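Local coordinates for type 2A phosphatase-associated protein 42 (Saccharomyces cerevisiae, PDB 2V0P) that inhibits the PP2A-type phosphatase SIT4 and associates with PP2A catalytic subunits in TOR signalling, as a whole protein whose TPR-like N-terminal domain is described here, at residues A[3-8]-A[69-74]; A[9-14]-A[40-45]; A[17-22]-A[33-38]; A[75-80]-A[109-114]. One frame throughout, in Å; residues are numbered along the deposited sequence.

Contact 1. Residues A[3-8]-A[69-74]; sequences SVTEQF and SIKFLA
Two phenylalanines carry the apolar part of this contact. Phe-8 has CG anti to its backbone N (chi1 -151°), which lays the ring against Lys-71, Phe-72 and Ala-74; Phe-72, with CG beside its own N, runs the other way, so the two side chains slide past each other. Their planes lie 42° apart, an oblique pairing in which Phe-8 CD2 comes 3.8 Å from Phe-72 CD1. At the far end of the Phe-72 ring, Val-4 crosses at about a right angle and sets CG2 3.5 Å from Phe-72 CZ. The edge of the Phe-8 ring takes up a backbone oxygen, with Phe-8 CE2 3.3 Å from Lys-71 O close to the ring plane, and its tip CZ reaches Ala-74.

In the all-helical, TPR-like fold of this domain, the pairing holds the first turn of helix 4-19 against the connection that leads into helix 75-83. Leu-42, Leu-45 and Ile-49 of helix 29-52 extend the same apolar cluster.

Polar contact is made by the lysine. Bent at chi3 and chi4, Lys-71 turns NZ back to give a hydrogen bond of 2.8 Å to Thr-5 OG1, while the same ammonium group also bonds to Ala-68 O. Ser-3 is the N-cap of helix 4-19: Ser-3 OG accepts from Glu-6 N at 3.3 Å, with an N-H...O angle of 154°.

Contact 2. Residues A[9-14]-A[40-45]; sequences NDIISL and KKLLNL
Segments 9-14 of helix 4-19 and 40-45 of helix 29-52 run roughly antiparallel, their N-to-C directions 149° apart and their axes approaching to 10.4 Å, with Ile-11 and Leu-42 the nearest CA pair at 7.0 Å. At that spacing the backbones stay apart and one side chain does most of the bridging. Ile-11 has CG1 beside its backbone N and chi2 close to anti (159°), so the branch stretches outward and delivers CD1 to the surface of the other helix. There it meets backbone as well as side chains: Ile-11 CD1 lies 3.7 Å from Leu-42 N and 4.0 Å from Lys-41 CB, resting on the peptide that joins these two residues. Leu-45, one turn further on, completes the seat. Its CG is anti to the backbone N, and Leu-45 CD2 slides past the isoleucine in the opposite direction to stand 3.7 Å from Ile-11 CD1.

Leu-42 shares the anti chi1 of Leu-45, and its CB and CD1 touch Ile-11 more loosely while its side chain also packs on Tyr-78, Leu-79 and Leu-82 of helix 75-83. At the exposed margin the extended chain of Lys-41 brings NZ to 4.4 Å from Leu-14 CD1; no hydrogen bond joins the two segments. Such an antiparallel pair of consecutive helices, bound through apolar side chains and backed by a third helix, is the helical hairpin from which TPR-like folds are built.

Contact 3. Residues A[17-22]-A[33-38]; sequences TKLEHT and GLLLST
The turn end of the first helical hairpin lies here, where helix 4-19 gives way to the connection toward helix 29-52. Leu-19, near the end of its helix, carries the contact. Its CG stands beside the backbone N and anti to the carbonyl carbon (chi1 -53°), so that the two methyls are shared between successive turns of the facing helix. Leu-19 CD2 lies obliquely across Leu-34, 3.8 Å from Leu-34 CG, and comes within 4.1 Å of Leu-35 CB. Leu-19 CD1 meets Thr-38 tip to tip, 3.7 Å from Thr-38 OG1.

That hydroxyl has a polar partner in its own helix: Thr-38 OG1 donates to Leu-34 O over 2.8 Å, from 32° above the carbonyl plane. Leu-34 O also accepts the helical bond from Thr-38 N at 2.9 Å. Thr-38 can therefore turn its hydroxyl back on the backbone and still pack against a leucine methyl.

In the TPR-like domain this contact ties the end of one helix to the early turns of the next, and Leu-82 of helix 75-83 touches Leu-19, Leu-35 and Thr-38 alike. Helix 4-19 contains a wider pi-type turn at 17-19, and Leu-19 O accepts a hydrogen bond from the hydroxyl of Tyr-31. On the exposed flank the aliphatic part of Lys-18 crosses Leu-34 at about a right angle, with Lys-18 CD 3.8 Å from Leu-34 CD2.

Contact 4. Residues A[75-80]-A[109-114]; sequences VDYYLG and ESFINF
This is a close antiparallel helix pair in the buried middle of the TPR-like domain, joining helix 75-83 to helix 93-120. The short segments run at 161° with axes only 7.5 Å apart, and Gly-80 allows part of that closeness: its CA sits over the face of the Phe-111 ring, 3.7 Å from the centroid, a CH-pi contact where a CB would clash. Beside it Ser-110 CB packs 3.5 Å from Gly-80 N.

A second CH-pi contact puts Tyr-77 CB over the Phe-114 ring, 3.6 Å from its centroid. With CG anti to the backbone N in both residues, these side chains point the same way, their rings oblique at 43°. Tyr-77 CD1 approaches the edge of the Phe-111 ring in plane, while its OH bonds to Asp-214 and its ring stacks on Phe-211.

Along the polar side of the pair, Asp-76 OD1 forms a salt bridge with Lys-46, whose positive charge probably stabilises the ionised carboxylate, and Asn-113 OD1 accepts from Arg-138. A water links the two helices: it donates to Asp-76 OD1 at 2.6 Å, accepts from Asn-113 ND2 at 3.0 Å and lies 2.9 Å from Ser-110 OG.

Overall arrangement
Contacts 1, 2 and 3 follow helix 4-19 from its first turn to its end, and contacts 2 and 3 join it to helix 29-52. Along the chain, contact 3 nests inside the loop closed by contact 2, and contact 2 inside that of contact 1. Contacts 1 and 3 do not touch: their centres lie about 18 Å apart and their nearest atoms about 8 Å. Contact 4 comes later in the sequence and lies closer to the centre of the folded chain; it meets contact 1 where Leu-73 O lies 3.1 Å from Phe-114 CD1, and contact 2 where Ile-12 CD1 lies 3.5 Å from Tyr-78 CG. Helix 75-83 thus connects the first hairpin to helix 93-120. A bound zinc ion lies about 11 Å from the Phe-111 side chain.

Contact 1. Residues A[3-8]-A[69-74]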
loop_
_atom_site.group_PDB
_atom_site.type_symbol
_atom_site.label_atom_id
_atom_site.label_comp_id
_atom_site.label_asym_id
_atom_site.label_seq_id
_atom_site.Cartn_x
_atom_site.Cartn_y
_atom_site.Cartn_z
ATOM N N SER A 3 -21.709 29.055 -24.102
ATOM C CA SER A 3 -22.655 28.174 -23.424
ATOM C C SER A 3 -21.958 27.199 -22.450
ATOM O O SER A 3 -20.774 26.923 -22.579
ATOM C CB SER A 3 -23.389 27.355 -24.475
ATOM O OG SER A 3 -22.513 26.394 -25.074
ATOM N N VAL A 4 -22.719 26.695 -21.495
ATOM C CA VAL A 4 -22.343 25.577 -20.644
ATOM C C VAL A 4 -21.640 24.430 -21.382
ATOM O O VAL A 4 -20.633 23.940 -20.876
ATOM C CB VAL A 4 -23.520 25.046 -19.750
ATOM C CG1 VAL A 4 -24.026 26.142 -18.848
ATOM C CG2 VAL A 4 -24.638 24.499 -20.575
ATOM N N THR A 5 -22.119 24.056 -22.574
ATOM C CA THR A 5 -21.494 23.014 -23.354
ATOM C C THR A 5 -20.081 23.343 -23.841
ATOM O O THR A 5 -19.215 22.482 -23.847
ATOM C CB THR A 5 -22.375 22.578 -24.579
ATOM O OG1 THR A 5 -23.419 21.779 -24.089
ATOM C CG2 THR A 5 -21.601 21.751 -25.521
ATOM N N GLU A 6 -19.889 24.575 -24.270
ATOM C CA GLU A 6 -18.632 25.010 -24.803
ATOM C C GLU A 6 -17.646 25.052 -23.653
ATOM O O GLU A 6 -16.543 24.544 -23.800
ATOM C CB GLU A 6 -18.754 26.403 -25.410
ATOM C CG GLU A 6 -19.187 26.433 -26.862
ATOM C CD GLU A 6 -19.592 27.836 -27.324
ATOM O OE1 GLU A 6 -20.624 27.957 -28.024
ATOM O OE2 GLU A 6 -18.875 28.818 -26.995
ATOM N N GLN A 7 -18.097 25.613 -22.527
ATOM C CA GLN A 7 -17.382 25.697 -21.328
ATOM C C GLN A 7 -16.907 24.317 -20.834
ATOM O O GLN A 7 -15.733 24.154 -20.505
ATOM C CB GLN A 7 -18.214 26.394 -20.293
ATOM C CG GLN A 7 -18.256 27.945 -20.525
ATOM C CD GLN A 7 -18.804 28.678 -19.336
ATOM O OE1 GLN A 7 -19.703 28.190 -18.661
ATOM N NE2 GLN A 7 -18.276 29.851 -19.067
ATOM N N PHE A 8 -17.839 23.374 -20.747
ATOM C CA PHE A 8 -17.511 21.960 -20.448
ATOM C C PHE A 8 -16.525 21.326 -21.356
ATOM O O PHE A 8 -15.508 20.737 -20.858
ATOM C CB PHE A 8 -18.719 21.094 -20.297
ATOM C CG PHE A 8 -18.490 19.937 -19.371
ATOM C CD1 PHE A 8 -17.524 20.028 -18.360
ATOM C CD2 PHE A 8 -19.198 18.803 -19.486
ATOM C CE1 PHE A 8 -17.294 18.966 -17.513
ATOM C CE2 PHE A 8 -18.989 17.740 -18.646
ATOM C CZ PHE A 8 -18.054 17.813 -17.665
ATOM N N SER A 69 -27.135 17.398 -22.696
ATOM C CA SER A 69 -27.094 17.606 -21.279
ATOM C C SER A 69 -26.500 16.364 -20.516
ATOM O O SER A 69 -26.213 16.427 -19.343
ATOM C CB SER A 69 -28.481 17.874 -20.730
ATOM O OG SER A 69 -29.059 19.109 -21.221
ATOM N N ILE A 70 -26.387 15.252 -21.205
ATOM C CA ILE A 70 -26.057 13.988 -20.569
ATOM C C ILE A 70 -24.570 14.127 -20.117
ATOM O O ILE A 70 -24.246 13.634 -19.077
ATOM C CB ILE A 70 -26.254 12.838 -21.534
ATOM C CG1 ILE A 70 -27.766 12.572 -21.749
ATOM C CG2 ILE A 70 -25.531 11.561 -21.046
ATOM C CD1 ILE A 70 -28.033 11.410 -22.663
ATOM N N LYS A 71 -23.749 14.785 -20.924
ATOM C CA LYS A 71 -22.337 15.089 -20.676
ATOM C C LYS A 71 -22.113 15.579 -19.241
ATOM O O LYS A 71 -21.176 15.222 -18.619
ATOM C CB LYS A 71 -21.884 16.256 -21.565
ATOM C CG LYS A 71 -21.251 15.863 -22.870
ATOM C CD LYS A 71 -21.171 17.045 -23.888
ATOM C CE LYS A 71 -21.499 18.455 -23.332
ATOM N NZ LYS A 71 -22.814 19.002 -23.951
ATOM N N PHE A 72 -23.010 16.438 -18.781
ATOM C CA PHE A 72 -22.895 17.166 -17.542
ATOM C C PHE A 72 -23.009 16.289 -16.309
ATOM O O PHE A 72 -22.666 16.716 -15.260
ATOM C CB PHE A 72 -23.996 18.213 -17.446
ATOM C CG PHE A 72 -23.984 19.227 -18.580
ATOM C CD1 PHE A 72 -22.800 19.752 -19.046
ATOM C CD2 PHE A 72 -25.165 19.605 -19.188
ATOM C CE1 PHE A 72 -22.787 20.651 -20.109
ATOM C CE2 PHE A 72 -25.177 20.535 -20.228
ATOM C CZ PHE A 72 -23.985 21.046 -20.693
ATOM N N LEU A 73 -23.625 15.141 -16.414
ATOM C CA LEU A 73 -23.723 14.241 -15.291
ATOM C C LEU A 73 -22.241 13.883 -14.904
ATOM O O LEU A 73 -21.965 13.422 -13.796
ATOM C CB LEU A 73 -24.467 12.975 -15.735
ATOM C CG LEU A 73 -26.005 13.057 -15.893
ATOM C CD1 LEU A 73 -26.609 11.763 -16.425
ATOM C CD2 LEU A 73 -26.697 13.453 -14.588
ATOM N N ALA A 74 -21.328 14.062 -15.824
ATOM C CA ALA A 74 -19.851 13.819 -15.493
ATOM C C ALA A 74 -19.028 14.969 -14.832
ATOM O O ALA A 74 -17.802 14.821 -14.595
ATOM C CB ALA A 74 -19.151 13.314 -16.620
#

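Contact 2. Residues A[9-14]-A[40-45]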
loop_
_atom_site.group_PDB
_atom_site.type_symbol
_atom_site.label_atom_id
_atom_site.label_comp_id
_atom_site.label_asym_id
_atom_site.label_seq_id
_atom_site.Cartn_x
_atom_site.Cartn_y
_atom_site.Cartn_z
ATOM N N ASN A 9 -16.771 21.472 -22.652
ATOM C CA ASN A 9 -15.856 21.031 -23.694
ATOM C C ASN A 9 -14.433 21.598 -23.580
ATOM O O ASN A 9 -13.473 20.871 -23.755
ATOM C CB ASN A 9 -16.431 21.261 -25.098
ATOM C CG ASN A 9 -17.654 20.385 -25.377
ATOM O OD1 ASN A 9 -18.006 19.576 -24.579
ATOM N ND2 ASN A 9 -18.319 20.612 -26.498
ATOM N N ASP A 10 -14.314 22.889 -23.287
ATOM C CA ASP A 10 -12.990 23.488 -23.066
ATOM C C ASP A 10 -12.304 22.884 -21.839
ATOM O O ASP A 10 -11.135 22.601 -21.897
ATOM C CB ASP A 10 -13.069 25.013 -22.958
ATOM C CG ASP A 10 -13.517 25.668 -24.242
ATOM O OD1 ASP A 10 -13.593 24.972 -25.284
ATOM O OD2 ASP A 10 -13.779 26.902 -24.226
ATOM N N ILE A 11 -13.042 22.675 -20.771
ATOM C CA ILE A 11 -12.545 22.083 -19.539
ATOM C C ILE A 11 -11.987 20.688 -19.857
ATOM O O ILE A 11 -10.828 20.376 -19.505
ATOM C CB ILE A 11 -13.587 22.096 -18.396
ATOM C CG1 ILE A 11 -13.770 23.536 -17.894
ATOM C CG2 ILE A 11 -13.135 21.139 -17.221
ATOM C CD1 ILE A 11 -15.011 23.856 -17.174
ATOM N N ILE A 12 -12.745 19.906 -20.628
ATOM C CA ILE A 12 -12.390 18.515 -20.811
ATOM C C ILE A 12 -11.146 18.436 -21.678
ATOM O O ILE A 12 -10.257 17.624 -21.441
ATOM C CB ILE A 12 -13.561 17.702 -21.439
ATOM C CG1 ILE A 12 -14.746 17.623 -20.496
ATOM C CG2 ILE A 12 -13.079 16.349 -21.940
ATOM C CD1 ILE A 12 -14.443 17.858 -19.083
ATOM N N SER A 13 -11.066 19.344 -22.641
ATOM C CA SER A 13 -9.914 19.463 -23.499
ATOM C C SER A 13 -8.636 19.872 -22.728
ATOM O O SER A 13 -7.579 19.374 -23.013
ATOM C CB SER A 13 -10.213 20.432 -24.616
ATOM O OG SER A 13 -9.159 20.465 -25.538
ATOM N N LEU A 14 -8.754 20.792 -21.778
ATOM C CA LEU A 14 -7.611 21.201 -20.975
ATOM C C LEU A 14 -7.117 19.982 -20.203
ATOM O O LEU A 14 -5.953 19.717 -20.202
ATOM C CB LEU A 14 -7.953 22.344 -20.023
ATOM C CG LEU A 14 -8.121 23.728 -20.662
ATOM C CD1 LEU A 14 -8.709 24.696 -19.660
ATOM C CD2 LEU A 14 -6.809 24.240 -21.212
ATOM N N LYS A 40 -11.529 25.804 -10.740
ATOM C CA LYS A 40 -12.373 26.934 -10.407
ATOM C C LYS A 40 -13.509 27.073 -11.481
ATOM O O LYS A 40 -14.669 27.195 -11.132
ATOM C CB LYS A 40 -11.551 28.220 -10.224
ATOM C CG LYS A 40 -10.664 28.224 -8.975
ATOM C CD LYS A 40 -9.900 29.548 -8.849
ATOM C CE LYS A 40 -8.977 29.586 -7.630
ATOM N NZ LYS A 40 -9.719 29.734 -6.336
ATOM N N LYS A 41 -13.144 26.986 -12.752
ATOM C CA LYS A 41 -14.074 26.995 -13.883
ATOM C C LYS A 41 -15.109 25.881 -13.816
ATOM O O LYS A 41 -16.286 26.103 -14.100
ATOM C CB LYS A 41 -13.327 26.830 -15.193
ATOM C CG LYS A 41 -12.605 28.073 -15.668
ATOM C CD LYS A 41 -11.874 27.769 -16.933
ATOM C CE LYS A 41 -11.074 28.975 -17.402
ATOM N NZ LYS A 41 -10.291 28.624 -18.639
ATOM N N LEU A 42 -14.646 24.669 -13.537
ATOM C CA LEU A 42 -15.577 23.546 -13.414
ATOM C C LEU A 42 -16.515 23.681 -12.218
ATOM O O LEU A 42 -17.625 23.268 -12.289
ATOM C CB LEU A 42 -14.837 22.221 -13.439
ATOM C CG LEU A 42 -15.658 20.926 -13.455
ATOM C CD1 LEU A 42 -16.604 20.932 -14.660
ATOM C CD2 LEU A 42 -14.705 19.723 -13.539
ATOM N N LEU A 43 -16.062 24.277 -11.122
ATOM C CA LEU A 43 -16.870 24.451 -9.957
ATOM C C LEU A 43 -17.959 25.489 -10.333
ATOM O O LEU A 43 -19.097 25.350 -9.976
ATOM C CB LEU A 43 -16.022 24.978 -8.812
ATOM C CG LEU A 43 -15.112 23.952 -8.085
ATOM C CD1 LEU A 43 -14.276 24.711 -7.094
ATOM C CD2 LEU A 43 -15.958 22.948 -7.397
ATOM N N ASN A 44 -17.552 26.505 -11.053
ATOM C CA ASN A 44 -18.453 27.554 -11.485
ATOM C C ASN A 44 -19.500 26.979 -12.401
ATOM O O ASN A 44 -20.661 27.335 -12.285
ATOM C CB ASN A 44 -17.657 28.690 -12.132
ATOM C CG ASN A 44 -17.110 29.635 -11.104
ATOM O OD1 ASN A 44 -17.573 29.634 -9.965
ATOM N ND2 ASN A 44 -16.144 30.469 -11.490
ATOM N N LEU A 45 -19.084 26.005 -13.218
ATOM C CA LEU A 45 -19.969 25.320 -14.195
ATOM C C LEU A 45 -20.998 24.421 -13.548
ATOM O O LEU A 45 -22.235 24.496 -13.873
ATOM C CB LEU A 45 -19.139 24.629 -15.245
ATOM C CG LEU A 45 -19.785 23.970 -16.441
ATOM C CD1 LEU A 45 -20.580 25.024 -17.226
ATOM C CD2 LEU A 45 -18.711 23.338 -17.291
#

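Contact 3. Residues A[17-22]-A[33-38]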
loop_
_atom_site.group_PDB
_atom_site.type_symbol
_atom_site.label_atom_id
_atom_site.label_comp_id
_atom_site.label_asym_id
_atom_site.label_seq_id
_atom_site.Cartn_x
_atom_site.Cartn_y
_atom_site.Cartn_z
ATOM N N THR A 17 -5.450 17.312 -22.729
ATOM C CA THR A 17 -4.301 17.760 -23.434
ATOM C C THR A 17 -3.155 18.166 -22.488
ATOM O O THR A 17 -2.006 18.028 -22.846
ATOM C CB THR A 17 -4.644 18.905 -24.390
ATOM O OG1 THR A 17 -5.216 19.991 -23.659
ATOM C CG2 THR A 17 -5.652 18.437 -25.444
ATOM N N LYS A 18 -3.479 18.635 -21.289
ATOM C CA LYS A 18 -2.482 19.284 -20.445
ATOM C C LYS A 18 -2.467 18.868 -18.998
ATOM O O LYS A 18 -1.465 19.066 -18.328
ATOM C CB LYS A 18 -2.616 20.833 -20.503
ATOM C CG LYS A 18 -2.327 21.416 -21.833
ATOM C CD LYS A 18 -2.053 22.891 -21.741
ATOM C CE LYS A 18 -1.344 23.389 -22.993
ATOM N NZ LYS A 18 0.053 22.869 -23.073
ATOM N N LEU A 19 -3.554 18.332 -18.485
ATOM C CA LEU A 19 -3.619 18.042 -17.070
ATOM C C LEU A 19 -3.612 16.560 -16.754
ATOM O O LEU A 19 -3.130 16.184 -15.698
ATOM C CB LEU A 19 -4.832 18.729 -16.396
ATOM C CG LEU A 19 -4.880 20.244 -16.692
ATOM C CD1 LEU A 19 -6.270 20.884 -16.352
ATOM C CD2 LEU A 19 -3.803 20.932 -15.952
ATOM N N GLU A 20 -4.166 15.728 -17.647
ATOM C CA GLU A 20 -4.171 14.291 -17.419
ATOM C C GLU A 20 -2.737 13.749 -17.247
ATOM O O GLU A 20 -2.443 13.062 -16.279
ATOM C CB GLU A 20 -4.852 13.541 -18.537
ATOM C CG GLU A 20 -5.148 12.105 -18.148
ATOM C CD GLU A 20 -6.058 11.399 -19.131
ATOM O OE1 GLU A 20 -6.388 11.988 -20.194
ATOM O OE2 GLU A 20 -6.455 10.249 -18.831
ATOM N N HIS A 21 -1.898 14.070 -18.210
ATOM C CA HIS A 21 -0.492 13.747 -18.203
ATOM C C HIS A 21 0.181 15.073 -18.472
ATOM O O HIS A 21 -0.349 15.900 -19.224
ATOM C CB HIS A 21 -0.170 12.802 -19.347
ATOM C CG HIS A 21 -0.983 11.541 -19.332
ATOM N ND1 HIS A 21 -0.864 10.589 -18.339
ATOM C CD2 HIS A 21 -1.928 11.078 -20.187
ATOM C CE1 HIS A 21 -1.703 9.595 -18.584
ATOM N NE2 HIS A 21 -2.355 9.864 -19.702
ATOM N N THR A 22 1.332 15.280 -17.849
ATOM C CA THR A 22 2.167 16.431 -18.154
ATOM C C THR A 22 3.642 16.036 -18.309
ATOM O O THR A 22 4.086 15.069 -17.698
ATOM C CB THR A 22 1.996 17.550 -17.106
ATOM O OG1 THR A 22 2.741 18.692 -17.515
ATOM C CG2 THR A 22 2.449 17.110 -15.701
ATOM N N GLY A 33 -1.112 25.937 -11.430
ATOM C CA GLY A 33 -1.757 27.175 -11.817
ATOM C C GLY A 33 -2.906 26.895 -12.769
ATOM O O GLY A 33 -4.000 27.276 -12.481
ATOM N N LEU A 34 -2.638 26.204 -13.869
ATOM C CA LEU A 34 -3.688 25.765 -14.840
ATOM C C LEU A 34 -4.681 24.799 -14.220
ATOM O O LEU A 34 -5.892 24.872 -14.478
ATOM C CB LEU A 34 -3.063 25.118 -16.073
ATOM C CG LEU A 34 -3.974 24.573 -17.174
ATOM C CD1 LEU A 34 -4.798 25.734 -17.755
ATOM C CD2 LEU A 34 -3.085 23.987 -18.227
ATOM N N LEU A 35 -4.189 23.905 -13.360
ATOM C CA LEU A 35 -5.057 22.965 -12.708
ATOM C C LEU A 35 -6.068 23.678 -11.804
ATOM O O LEU A 35 -7.266 23.420 -11.875
ATOM C CB LEU A 35 -4.237 21.863 -11.973
ATOM C CG LEU A 35 -5.030 20.786 -11.262
ATOM C CD1 LEU A 35 -5.639 19.771 -12.205
ATOM C CD2 LEU A 35 -4.183 20.119 -10.259
ATOM N N LEU A 36 -5.573 24.585 -10.984
ATOM C CA LEU A 36 -6.395 25.370 -10.129
ATOM C C LEU A 36 -7.419 26.194 -10.903
ATOM O O LEU A 36 -8.493 26.264 -10.504
ATOM C CB LEU A 36 -5.570 26.299 -9.262
ATOM C CG LEU A 36 -6.348 27.152 -8.290
ATOM C CD1 LEU A 36 -7.237 26.318 -7.379
ATOM C CD2 LEU A 36 -5.425 28.027 -7.479
ATOM N N SER A 37 -7.053 26.805 -11.987
ATOM C CA SER A 37 -8.041 27.663 -12.693
ATOM C C SER A 37 -9.075 26.789 -13.399
ATOM O O SER A 37 -10.233 27.148 -13.457
ATOM C CB SER A 37 -7.409 28.655 -13.622
ATOM O OG SER A 37 -6.695 28.024 -14.639
ATOM N N THR A 38 -8.643 25.626 -13.882
ATOM C CA THR A 38 -9.550 24.648 -14.428
ATOM C C THR A 38 -10.582 24.188 -13.428
ATOM O O THR A 38 -11.819 24.121 -13.695
ATOM C CB THR A 38 -8.837 23.556 -15.158
ATOM O OG1 THR A 38 -8.005 24.140 -16.111
ATOM C CG2 THR A 38 -9.894 22.552 -15.942
#

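Contact 4. Residues A[75-80]-A[109-114]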
loop_
_atom_site.group_PDB
_atom_site.type_symbol
_atom_site.label_atom_id
_atom_site.label_comp_id
_atom_site.label_asym_id
_atom_site.label_seq_id
_atom_site.Cartn_x
_atom_site.Cartn_y
_atom_site.Cartn_z
ATOM N N VAL A 75 -19.664 16.079 -14.531
ATOM C CA VAL A 75 -18.957 17.183 -13.911
ATOM C C VAL A 75 -18.242 16.714 -12.597
ATOM O O VAL A 75 -17.125 16.964 -12.441
ATOM C CB VAL A 75 -19.790 18.428 -13.634
ATOM C CG1 VAL A 75 -20.561 18.898 -14.873
ATOM C CG2 VAL A 75 -20.682 18.284 -12.480
ATOM N N ASP A 76 -18.905 15.989 -11.722
ATOM C CA ASP A 76 -18.228 15.505 -10.533
ATOM C C ASP A 76 -17.097 14.514 -10.833
ATOM O O ASP A 76 -16.115 14.476 -10.062
ATOM C CB ASP A 76 -19.207 14.908 -9.579
ATOM C CG ASP A 76 -20.188 15.913 -9.066
ATOM O OD1 ASP A 76 -19.728 16.972 -8.611
ATOM O OD2 ASP A 76 -21.407 15.625 -9.135
ATOM N N TYR A 77 -17.218 13.712 -11.917
ATOM C CA TYR A 77 -16.177 12.828 -12.294
ATOM C C TYR A 77 -14.899 13.653 -12.605
ATOM O O TYR A 77 -13.817 13.325 -12.121
ATOM C CB TYR A 77 -16.535 11.944 -13.476
ATOM C CG TYR A 77 -15.435 11.131 -14.104
ATOM C CD1 TYR A 77 -14.871 9.971 -13.459
ATOM C CD2 TYR A 77 -14.946 11.458 -15.360
ATOM C CE1 TYR A 77 -13.877 9.243 -14.081
ATOM C CE2 TYR A 77 -13.984 10.705 -15.942
ATOM C CZ TYR A 77 -13.453 9.576 -15.249
ATOM O OH TYR A 77 -12.515 8.863 -15.834
ATOM N N TYR A 78 -15.067 14.713 -13.400
ATOM C CA TYR A 78 -13.972 15.481 -13.848
ATOM C C TYR A 78 -13.350 16.279 -12.625
ATOM O O TYR A 78 -12.177 16.477 -12.590
ATOM C CB TYR A 78 -14.416 16.396 -15.018
ATOM C CG TYR A 78 -14.334 15.669 -16.332
ATOM C CD1 TYR A 78 -15.453 15.207 -16.962
ATOM C CD2 TYR A 78 -13.099 15.372 -16.890
ATOM C CE1 TYR A 78 -15.372 14.539 -18.128
ATOM C CE2 TYR A 78 -12.998 14.665 -18.063
ATOM C CZ TYR A 78 -14.150 14.259 -18.677
ATOM O OH TYR A 78 -14.083 13.577 -19.860
ATOM N N LEU A 79 -14.165 16.718 -11.693
ATOM C CA LEU A 79 -13.694 17.351 -10.490
ATOM C C LEU A 79 -12.840 16.324 -9.703
ATOM O O LEU A 79 -11.772 16.650 -9.260
ATOM C CB LEU A 79 -14.834 17.924 -9.652
ATOM C CG LEU A 79 -15.565 19.257 -10.028
ATOM C CD1 LEU A 79 -16.623 19.445 -9.059
ATOM C CD2 LEU A 79 -14.679 20.453 -10.031
ATOM N N GLY A 80 -13.330 15.096 -9.578
ATOM C CA GLY A 80 -12.536 13.984 -9.018
ATOM C C GLY A 80 -11.151 13.852 -9.583
ATOM O O GLY A 80 -10.180 13.819 -8.838
ATOM N N GLU A 109 -14.593 12.471 -2.477
ATOM C CA GLU A 109 -15.924 12.982 -2.303
ATOM C C GLU A 109 -16.573 13.267 -3.683
ATOM O O GLU A 109 -17.703 12.862 -3.870
ATOM C CB GLU A 109 -15.962 14.218 -1.432
ATOM C CG GLU A 109 -17.303 14.598 -0.934
ATOM C CD GLU A 109 -17.228 15.599 0.209
ATOM O OE1 GLU A 109 -16.195 15.611 0.934
ATOM O OE2 GLU A 109 -18.209 16.366 0.398
ATOM N N SER A 110 -15.871 13.958 -4.570
ATOM C CA SER A 110 -16.388 14.255 -5.891
ATOM C C SER A 110 -16.725 12.961 -6.635
ATOM O O SER A 110 -17.772 12.856 -7.259
ATOM C CB SER A 110 -15.446 15.092 -6.738
ATOM O OG SER A 110 -15.441 16.406 -6.321
ATOM N N PHE A 111 -15.817 12.009 -6.585
ATOM C CA PHE A 111 -16.041 10.701 -7.226
ATOM C C PHE A 111 -17.308 10.064 -6.691
ATOM O O PHE A 111 -18.066 9.518 -7.453
ATOM C CB PHE A 111 -14.802 9.784 -7.056
ATOM C CG PHE A 111 -13.699 10.056 -8.034
ATOM C CD1 PHE A 111 -13.939 10.029 -9.402
ATOM C CD2 PHE A 111 -12.388 10.254 -7.591
ATOM C CE1 PHE A 111 -12.948 10.279 -10.317
ATOM C CE2 PHE A 111 -11.386 10.512 -8.493
ATOM C CZ PHE A 111 -11.662 10.527 -9.898
ATOM N N ILE A 112 -17.544 10.151 -5.386
ATOM C CA ILE A 112 -18.737 9.569 -4.783
ATOM C C ILE A 112 -20.069 10.316 -5.135
ATOM O O ILE A 112 -21.093 9.707 -5.426
ATOM C CB ILE A 112 -18.520 9.291 -3.271
ATOM C CG1 ILE A 112 -17.344 8.272 -3.118
ATOM C CG2 ILE A 112 -19.770 8.774 -2.632
ATOM C CD1 ILE A 112 -17.033 7.890 -1.697
ATOM N N ASN A 113 -19.994 11.638 -5.134
ATOM C CA ASN A 113 -21.024 12.503 -5.713
ATOM C C ASN A 113 -21.437 12.031 -7.117
ATOM O O ASN A 113 -22.579 11.816 -7.335
ATOM C CB ASN A 113 -20.500 13.951 -5.744
ATOM C CG ASN A 113 -20.442 14.570 -4.386
ATOM O OD1 ASN A 113 -20.929 14.002 -3.449
ATOM N ND2 ASN A 113 -19.870 15.784 -4.277
ATOM N N PHE A 114 -20.473 11.808 -8.009
ATOM C CA PHE A 114 -20.687 11.349 -9.347
ATOM C C PHE A 114 -21.487 10.005 -9.363
ATOM O O PHE A 114 -22.436 9.937 -10.012
ATOM C CB PHE A 114 -19.381 11.243 -10.086
ATOM C CG PHE A 114 -19.465 10.588 -11.448
ATOM C CD1 PHE A 114 -20.286 11.121 -12.474
ATOM C CD2 PHE A 114 -18.697 9.472 -11.732
ATOM C CE1 PHE A 114 -20.364 10.520 -13.710
ATOM C CE2 PHE A 114 -18.748 8.869 -13.047
ATOM C CZ PHE A 114 -19.616 9.404 -14.025
HETATM O O HOH W 1 -18.290 17.102 -6.495
#